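Local coordinates for RNA-dependent RNA Polymerase (Bombyx mori cytoplasmic polyhedrosis virus, PDB 6TZ0), which catalyses RNA-templated RNA synthesis inside the viral capsid, transcribing the double-stranded genome into plus strands and making the complementary minus strands during replication, at residues A[510-516]-A[649-653]; A[55-60]-A[221-226]. All blocks are in the same frame, centred on the assembly; numbering follows the deposited sequence.

Contact 1 (A[510-516]-A[649-653]); sequences IYDLNDN and TVLLQ
In RNA-dependent polymerases the motif B helix packs under the palm sheet beside the motif C hairpin. Helix 644-665, which includes 649-653 and precedes the hairpin with Mg(2+) ligands Asp680 and Asp681, is consistent with that helix. Residues 510-516 follow helix 501-508, turn through Leu513 N to Ile510 O (3.2 Å) and pass through an extended Asn514, after which Asp515 and Asn516 bend the chain so that Asn516 faces the helix. CA atoms of Ile510 and Val650 are 7.9 Å apart, those of Asn516 and Gln653 7.1 Å.

The apolar part pairs Ile510 CG2 with Val650 CG2 at 3.8 Å; Leu397 touches both side chains. Tyr511 (chi1 m) leaves sideways, but its ring edge at CE1 meets Thr649 CG2, 3.6 Å away.

Gln653 (chi1 p, chi2 t) and Asn516 (chi1 p) bring their amides side by side, modelled OE1 of Gln653 and OD1 of Asn516 being 2.9 Å apart. Loop and helix thus meet mainly through shape-fitting apolar contact, while the Thr649 hydroxyl is spent within its own helix, on Ser645 O.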
ATOM      1  N   ILE A 510       0.387  -8.581  17.619  1.00 28.26           N
ATOM      2  CA  ILE A 510       1.572  -9.351  17.995  1.00 28.26           C
ATOM      3  C   ILE A 510       2.831  -8.497  18.002  1.00 28.26           C
ATOM      4  O   ILE A 510       3.848  -8.911  18.570  1.00 28.26           O
ATOM      5  CB  ILE A 510       1.705 -10.574  17.064  1.00 28.26           C
ATOM      6  CG1 ILE A 510       2.550 -11.680  17.706  1.00 28.26           C
ATOM      7  CG2 ILE A 510       2.325 -10.185  15.745  1.00 28.26           C
ATOM      8  CD1 ILE A 510       2.460 -13.013  17.022  1.00 28.26           C
ATOM      9  N   TYR A 511       2.787  -7.294  17.421  1.00 32.00           N
ATOM     10  CA  TYR A 511       3.944  -6.409  17.468  1.00 32.00           C
ATOM     11  C   TYR A 511       4.215  -5.887  18.868  1.00 32.00           C
ATOM     12  O   TYR A 511       5.356  -5.536  19.175  1.00 32.00           O
ATOM     13  CB  TYR A 511       3.771  -5.209  16.545  1.00 32.00           C
ATOM     14  CG  TYR A 511       3.615  -5.528  15.084  1.00 32.00           C
ATOM     15  CD1 TYR A 511       4.622  -6.162  14.390  1.00 32.00           C
ATOM     16  CD2 TYR A 511       2.507  -5.096  14.376  1.00 32.00           C
ATOM     17  CE1 TYR A 511       4.501  -6.430  13.051  1.00 32.00           C
ATOM     18  CE2 TYR A 511       2.382  -5.354  13.031  1.00 32.00           C
ATOM     19  CZ  TYR A 511       3.384  -6.024  12.377  1.00 32.00           C
ATOM     20  OH  TYR A 511       3.278  -6.286  11.040  1.00 32.00           O
ATOM     21  N   ASP A 512       3.199  -5.827  19.716  1.00 32.62           N
ATOM     22  CA  ASP A 512       3.354  -5.386  21.091  1.00 32.62           C
ATOM     23  C   ASP A 512       3.750  -6.513  22.028  1.00 32.62           C
ATOM     24  O   ASP A 512       3.814  -6.298  23.241  1.00 32.62           O
ATOM     25  CB  ASP A 512       2.056  -4.751  21.584  1.00 32.62           C
ATOM     26  CG  ASP A 512       1.721  -3.481  20.844  1.00 32.62           C
ATOM     27  OD1 ASP A 512       2.655  -2.798  20.378  1.00 32.62           O
ATOM     28  OD2 ASP A 512       0.519  -3.167  20.721  1.00 32.62           O
ATOM     29  N   LEU A 513       4.014  -7.703  21.503  1.00 28.82           N
ATOM     30  CA  LEU A 513       4.301  -8.862  22.326  1.00 28.82           C
ATOM     31  C   LEU A 513       5.673  -9.455  22.065  1.00 28.82           C
ATOM     32  O   LEU A 513       6.078 -10.375  22.780  1.00 28.82           O
ATOM     33  CB  LEU A 513       3.235  -9.938  22.102  1.00 28.82           C
ATOM     34  CG  LEU A 513       1.801  -9.543  22.431  1.00 28.82           C
ATOM     35  CD1 LEU A 513       0.892 -10.684  22.088  1.00 28.82           C
ATOM     36  CD2 LEU A 513       1.666  -9.176  23.885  1.00 28.82           C
ATOM     37  N   ASN A 514       6.393  -8.959  21.064  1.00 31.53           N
ATOM     38  CA  ASN A 514       7.721  -9.442  20.731  1.00 31.53           C
ATOM     39  C   ASN A 514       8.623  -8.251  20.452  1.00 31.53           C
ATOM     40  O   ASN A 514       8.215  -7.091  20.548  1.00 31.53           O
ATOM     41  CB  ASN A 514       7.712 -10.353  19.502  1.00 31.53           C
ATOM     42  CG  ASN A 514       7.018 -11.646  19.741  1.00 31.53           C
ATOM     43  OD1 ASN A 514       6.032 -11.964  19.084  1.00 31.53           O
ATOM     44  ND2 ASN A 514       7.530 -12.419  20.688  1.00 31.53           N
ATOM     45  N   ASP A 515       9.860  -8.565  20.072  1.00 34.33           N
ATOM     46  CA  ASP A 515      10.835  -7.583  19.626  1.00 34.33           C
ATOM     47  C   ASP A 515      11.426  -7.952  18.272  1.00 34.33           C
ATOM     48  O   ASP A 515      12.529  -7.513  17.945  1.00 34.33           O
ATOM     49  CB  ASP A 515      11.949  -7.424  20.660  1.00 34.33           C
ATOM     50  CG  ASP A 515      12.603  -8.748  21.028  1.00 34.33           C
ATOM     51  OD1 ASP A 515      12.089  -9.817  20.634  1.00 34.33           O
ATOM     52  OD2 ASP A 515      13.650  -8.720  21.705  1.00 34.33           O
ATOM     53  N   ASN A 516      10.727  -8.759  17.482  1.00 30.88           N
ATOM     54  CA  ASN A 516      11.271  -9.238  16.221  1.00 30.88           C
ATOM     55  C   ASN A 516      10.550  -8.656  15.008  1.00 30.88           C
ATOM     56  O   ASN A 516      10.340  -9.346  14.010  1.00 30.88           O
ATOM     57  CB  ASN A 516      11.290 -10.767  16.197  1.00 30.88           C
ATOM     58  CG  ASN A 516       9.953 -11.388  16.478  1.00 30.88           C
ATOM     59  OD1 ASN A 516       8.941 -10.708  16.553  1.00 30.88           O
ATOM     60  ND2 ASN A 516       9.948 -12.703  16.666  1.00 30.88           N
ATOM     61  N   THR A 649       5.067 -10.365   7.810  1.00 26.89           N
ATOM     62  CA  THR A 649       5.822 -10.238   9.052  1.00 26.89           C
ATOM     63  C   THR A 649       5.504 -11.374  10.022  1.00 26.89           C
ATOM     64  O   THR A 649       6.418 -12.018  10.559  1.00 26.89           O
ATOM     65  CB  THR A 649       5.522  -8.893   9.699  1.00 26.89           C
ATOM     66  OG1 THR A 649       5.838  -7.845   8.781  1.00 26.89           O
ATOM     67  CG2 THR A 649       6.354  -8.723  10.941  1.00 26.89           C
ATOM     68  N   VAL A 650       4.209 -11.644  10.235  1.00 24.14           N
ATOM     69  CA  VAL A 650       3.777 -12.707  11.136  1.00 24.14           C
ATOM     70  C   VAL A 650       4.234 -14.067  10.632  1.00 24.14           C
ATOM     71  O   VAL A 650       4.770 -14.874  11.401  1.00 24.14           O
ATOM     72  CB  VAL A 650       2.250 -12.646  11.329  1.00 24.14           C
ATOM     73  CG1 VAL A 650       1.728 -13.908  11.959  1.00 24.14           C
ATOM     74  CG2 VAL A 650       1.887 -11.486  12.227  1.00 24.14           C
ATOM     75  N   LEU A 651       4.090 -14.318   9.327  1.00 23.06           N
ATOM     76  CA  LEU A 651       4.448 -15.617   8.768  1.00 23.06           C
ATOM     77  C   LEU A 651       5.948 -15.874   8.843  1.00 23.06           C
ATOM     78  O   LEU A 651       6.373 -16.986   9.182  1.00 23.06           O
ATOM     79  CB  LEU A 651       3.943 -15.703   7.327  1.00 23.06           C
ATOM     80  CG  LEU A 651       4.049 -17.003   6.529  1.00 23.06           C
ATOM     81  CD1 LEU A 651       2.840 -17.121   5.660  1.00 23.06           C
ATOM     82  CD2 LEU A 651       5.261 -17.008   5.635  1.00 23.06           C
ATOM     83  N   LEU A 652       6.769 -14.861   8.555  1.00 24.71           N
ATOM     84  CA  LEU A 652       8.209 -15.081   8.577  1.00 24.71           C
ATOM     85  C   LEU A 652       8.736 -15.214   9.998  1.00 24.71           C
ATOM     86  O   LEU A 652       9.607 -16.061  10.259  1.00 24.71           O
ATOM     87  CB  LEU A 652       8.916 -13.956   7.831  1.00 24.71           C
ATOM     88  CG  LEU A 652       8.735 -13.993   6.317  1.00 24.71           C
ATOM     89  CD1 LEU A 652       9.255 -12.714   5.700  1.00 24.71           C
ATOM     90  CD2 LEU A 652       9.434 -15.204   5.744  1.00 24.71           C
ATOM     91  N   GLN A 653       8.206 -14.419  10.941  1.00 23.53           N
ATOM     92  CA  GLN A 653       8.660 -14.570  12.318  1.00 23.53           C
ATOM     93  C   GLN A 653       8.182 -15.887  12.909  1.00 23.53           C
ATOM     94  O   GLN A 653       8.904 -16.500  13.704  1.00 23.53           O
ATOM     95  CB  GLN A 653       8.220 -13.377  13.170  1.00 23.53           C
ATOM     96  CG  GLN A 653       6.785 -13.343  13.625  1.00 23.53           C
ATOM     97  CD  GLN A 653       6.436 -12.044  14.289  1.00 23.53           C
ATOM     98  OE1 GLN A 653       7.219 -11.107  14.294  1.00 23.53           O
ATOM     99  NE2 GLN A 653       5.265 -11.994  14.897  1.00 23.53           N
TER

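Contact 2 (A[55-60]-A[221-226]); sequences YSGEDS and ILTHVE
A capping box opens helix 224-237, and the strand crossing this helix start shares its polar groups. Residues 55-58, of the antiparallel pair 54-58/64-68, are extended; the chain stays so through Asp59 and turns at Ser60. It runs opposite to 221-226, with CA distances of 6.2 Å for Gly57-Val225, 6.1 Å for Asp59-Thr223 and 6.4 Å for Ser60-Leu222.

At the N-cap, Thr223 OG1 (chi1 p) accepts weakly from Glu226 N (3.4 Å) and donates to Glu58 O (2.8 Å), while Thr223 N donates to Glu226 OE1 (3.2 Å). Glu226 OE2 accepts a weak hydrogen bond from Ser60 N (2.7 Å) and hydrogen-bonds to Tyr314 OH. The CA-to-CB bond of Asp59 is directed away, though CB lies 3.4 Å from Glu226 OE2; Asn63 N and Tyr331 OH satisfy its carboxylate.

Val225 CG2 (chi1 t) makes apolar contact with the Tyr55 ring edge at CD2 (3.6 Å) and, where Gly57 leaves room, touches Gly57 N (3.6 Å). Ser60 OG sits 2.8 Å from Ile221 O and 2.7 Å from Glu226 OE1, one proton facing two acceptors.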
ATOM      1  N   TYR A  55      42.067   9.871 -21.739  1.00 43.56           N
ATOM      2  CA  TYR A  55      42.059  10.698 -20.548  1.00 43.56           C
ATOM      3  C   TYR A  55      42.736   9.943 -19.417  1.00 43.56           C
ATOM      4  O   TYR A  55      42.751   8.710 -19.396  1.00 43.56           O
ATOM      5  CB  TYR A  55      40.632  11.081 -20.170  1.00 43.56           C
ATOM      6  CG  TYR A  55      40.520  12.182 -19.156  1.00 43.56           C
ATOM      7  CD1 TYR A  55      40.682  13.505 -19.526  1.00 43.56           C
ATOM      8  CD2 TYR A  55      40.243  11.902 -17.832  1.00 43.56           C
ATOM      9  CE1 TYR A  55      40.574  14.521 -18.603  1.00 43.56           C
ATOM     10  CE2 TYR A  55      40.138  12.907 -16.897  1.00 43.56           C
ATOM     11  CZ  TYR A  55      40.304  14.214 -17.289  1.00 43.56           C
ATOM     12  OH  TYR A  55      40.194  15.222 -16.366  1.00 43.56           O
ATOM     13  N   SER A  56      43.301  10.694 -18.480  1.00 44.14           N
ATOM     14  CA  SER A  56      44.067  10.113 -17.392  1.00 44.14           C
ATOM     15  C   SER A  56      43.780  10.876 -16.108  1.00 44.14           C
ATOM     16  O   SER A  56      43.461  12.067 -16.134  1.00 44.14           O
ATOM     17  CB  SER A  56      45.568  10.129 -17.699  1.00 44.14           C
ATOM     18  OG  SER A  56      46.313   9.583 -16.630  1.00 44.14           O
ATOM     19  N   GLY A  57      43.886  10.176 -14.988  1.00 43.17           N
ATOM     20  CA  GLY A  57      43.629  10.783 -13.700  1.00 43.17           C
ATOM     21  C   GLY A  57      43.499   9.717 -12.632  1.00 43.17           C
ATOM     22  O   GLY A  57      43.859   8.558 -12.840  1.00 43.17           O
ATOM     23  N   GLU A  58      42.963  10.133 -11.493  1.00 43.92           N
ATOM     24  CA  GLU A  58      42.887   9.289 -10.311  1.00 43.92           C
ATOM     25  C   GLU A  58      41.511   8.652 -10.171  1.00 43.92           C
ATOM     26  O   GLU A  58      40.521   9.121 -10.733  1.00 43.92           O
ATOM     27  CB  GLU A  58      43.208  10.100  -9.058  1.00 43.92           C
ATOM     28  CG  GLU A  58      44.636  10.580  -8.980  1.00 43.92           C
ATOM     29  CD  GLU A  58      44.889  11.428  -7.754  1.00 43.92           C
ATOM     30  OE1 GLU A  58      43.916  11.743  -7.041  1.00 43.92           O
ATOM     31  OE2 GLU A  58      46.058  11.783  -7.501  1.00 43.92           O
ATOM     32  N   ASP A  59      41.461   7.575  -9.395  1.00 40.77           N
ATOM     33  CA  ASP A  59      40.206   6.903  -9.088  1.00 40.77           C
ATOM     34  C   ASP A  59      39.626   7.487  -7.797  1.00 40.77           C
ATOM     35  O   ASP A  59      40.038   8.559  -7.346  1.00 40.77           O
ATOM     36  CB  ASP A  59      40.409   5.381  -9.039  1.00 40.77           C
ATOM     37  CG  ASP A  59      41.398   4.928  -7.973  1.00 40.77           C
ATOM     38  OD1 ASP A  59      42.037   5.764  -7.304  1.00 40.77           O
ATOM     39  OD2 ASP A  59      41.546   3.703  -7.803  1.00 40.77           O
ATOM     40  N   SER A  60      38.661   6.794  -7.193  1.00 38.96           N
ATOM     41  CA  SER A  60      38.071   7.257  -5.943  1.00 38.96           C
ATOM     42  C   SER A  60      39.025   7.149  -4.763  1.00 38.96           C
ATOM     43  O   SER A  60      38.784   7.783  -3.733  1.00 38.96           O
ATOM     44  CB  SER A  60      36.802   6.470  -5.636  1.00 38.96           C
ATOM     45  OG  SER A  60      35.811   6.713  -6.611  1.00 38.96           O
ATOM     46  N   ILE A 221      31.961  11.148  -5.381  1.00 34.54           N
ATOM     47  CA  ILE A 221      31.922   9.698  -5.517  1.00 34.54           C
ATOM     48  C   ILE A 221      32.662   9.255  -6.772  1.00 34.54           C
ATOM     49  O   ILE A 221      33.484   8.333  -6.736  1.00 34.54           O
ATOM     50  CB  ILE A 221      30.459   9.224  -5.513  1.00 34.54           C
ATOM     51  CG1 ILE A 221      29.826   9.537  -4.159  1.00 34.54           C
ATOM     52  CG2 ILE A 221      30.356   7.750  -5.842  1.00 34.54           C
ATOM     53  CD1 ILE A 221      28.343   9.412  -4.145  1.00 34.54           C
ATOM     54  N   LEU A 222      32.397   9.906  -7.895  1.00 35.66           N
ATOM     55  CA  LEU A 222      33.072   9.601  -9.144  1.00 35.66           C
ATOM     56  C   LEU A 222      34.059  10.701  -9.487  1.00 35.66           C
ATOM     57  O   LEU A 222      33.785  11.884  -9.276  1.00 35.66           O
ATOM     58  CB  LEU A 222      32.079   9.436 -10.290  1.00 35.66           C
ATOM     59  CG  LEU A 222      31.145   8.234 -10.262  1.00 35.66           C
ATOM     60  CD1 LEU A 222      30.194   8.321 -11.430  1.00 35.66           C
ATOM     61  CD2 LEU A 222      31.930   6.950 -10.318  1.00 35.66           C
ATOM     62  N   THR A 223      35.211  10.305 -10.009  1.00 37.67           N
ATOM     63  CA  THR A 223      36.146  11.244 -10.601  1.00 37.67           C
ATOM     64  C   THR A 223      35.790  11.402 -12.078  1.00 37.67           C
ATOM     65  O   THR A 223      34.755  10.918 -12.540  1.00 37.67           O
ATOM     66  CB  THR A 223      37.579  10.773 -10.378  1.00 37.67           C
ATOM     67  OG1 THR A 223      37.789   9.527 -11.048  1.00 37.67           O
ATOM     68  CG2 THR A 223      37.835  10.580  -8.902  1.00 37.67           C
ATOM     69  N   HIS A 224      36.637  12.084 -12.846  1.00 37.60           N
ATOM     70  CA  HIS A 224      36.320  12.287 -14.256  1.00 37.60           C
ATOM     71  C   HIS A 224      36.580  11.030 -15.078  1.00 37.60           C
ATOM     72  O   HIS A 224      35.804  10.706 -15.988  1.00 37.60           O
ATOM     73  CB  HIS A 224      37.105  13.477 -14.801  1.00 37.60           C
ATOM     74  CG  HIS A 224      36.689  14.786 -14.213  1.00 37.60           C
ATOM     75  ND1 HIS A 224      35.517  15.418 -14.560  1.00 37.60           N
ATOM     76  CD2 HIS A 224      37.279  15.576 -13.287  1.00 37.60           C
ATOM     77  CE1 HIS A 224      35.406  16.545 -13.884  1.00 37.60           C
ATOM     78  NE2 HIS A 224      36.461  16.665 -13.102  1.00 37.60           N
ATOM     79  N   VAL A 225      37.638  10.292 -14.745  1.00 37.47           N
ATOM     80  CA  VAL A 225      37.926   9.054 -15.457  1.00 37.47           C
ATOM     81  C   VAL A 225      36.896   7.993 -15.092  1.00 37.47           C
ATOM     82  O   VAL A 225      36.474   7.184 -15.932  1.00 37.47           O
ATOM     83  CB  VAL A 225      39.353   8.587 -15.128  1.00 37.47           C
ATOM     84  CG1 VAL A 225      39.835   7.617 -16.167  1.00 37.47           C
ATOM     85  CG2 VAL A 225      40.286   9.753 -14.967  1.00 37.47           C
ATOM     86  N   GLU A 226      36.457   7.997 -13.835  1.00 36.94           N
ATOM     87  CA  GLU A 226      35.380   7.111 -13.426  1.00 36.94           C
ATOM     88  C   GLU A 226      34.055   7.500 -14.064  1.00 36.94           C
ATOM     89  O   GLU A 226      33.213   6.632 -14.311  1.00 36.94           O
ATOM     90  CB  GLU A 226      35.274   7.104 -11.908  1.00 36.94           C
ATOM     91  CG  GLU A 226      36.417   6.384 -11.227  1.00 36.94           C
ATOM     92  CD  GLU A 226      36.315   6.438  -9.726  1.00 36.94           C
ATOM     93  OE1 GLU A 226      35.486   7.213  -9.220  1.00 36.94           O
ATOM     94  OE2 GLU A 226      37.048   5.690  -9.051  1.00 36.94           O
TER

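In the fold
Followed from the N terminus, the chain meets contact 2 first: 160 residues separate 55-60, on strand 54-58, from 221-226, which leads into helix 224-237. That loop includes the ATP-binding residues Arg147, Tyr184 and Asn195. Some 280 residues on, contact 1 closes a second loop, of 132 residues, between the segment after helix 501-508 and helix 644-665; strand 541-548, with the Mg(2+) ligand Asp547, lies within it. The loops are in series, neither nested nor crossed. The contacts do not touch, their centres being about 47 Å and nearest atoms about 31 Å apart; contact 2 ties an N-terminal hairpin to a helix start, while contact 1 joins parts of the catalytic region.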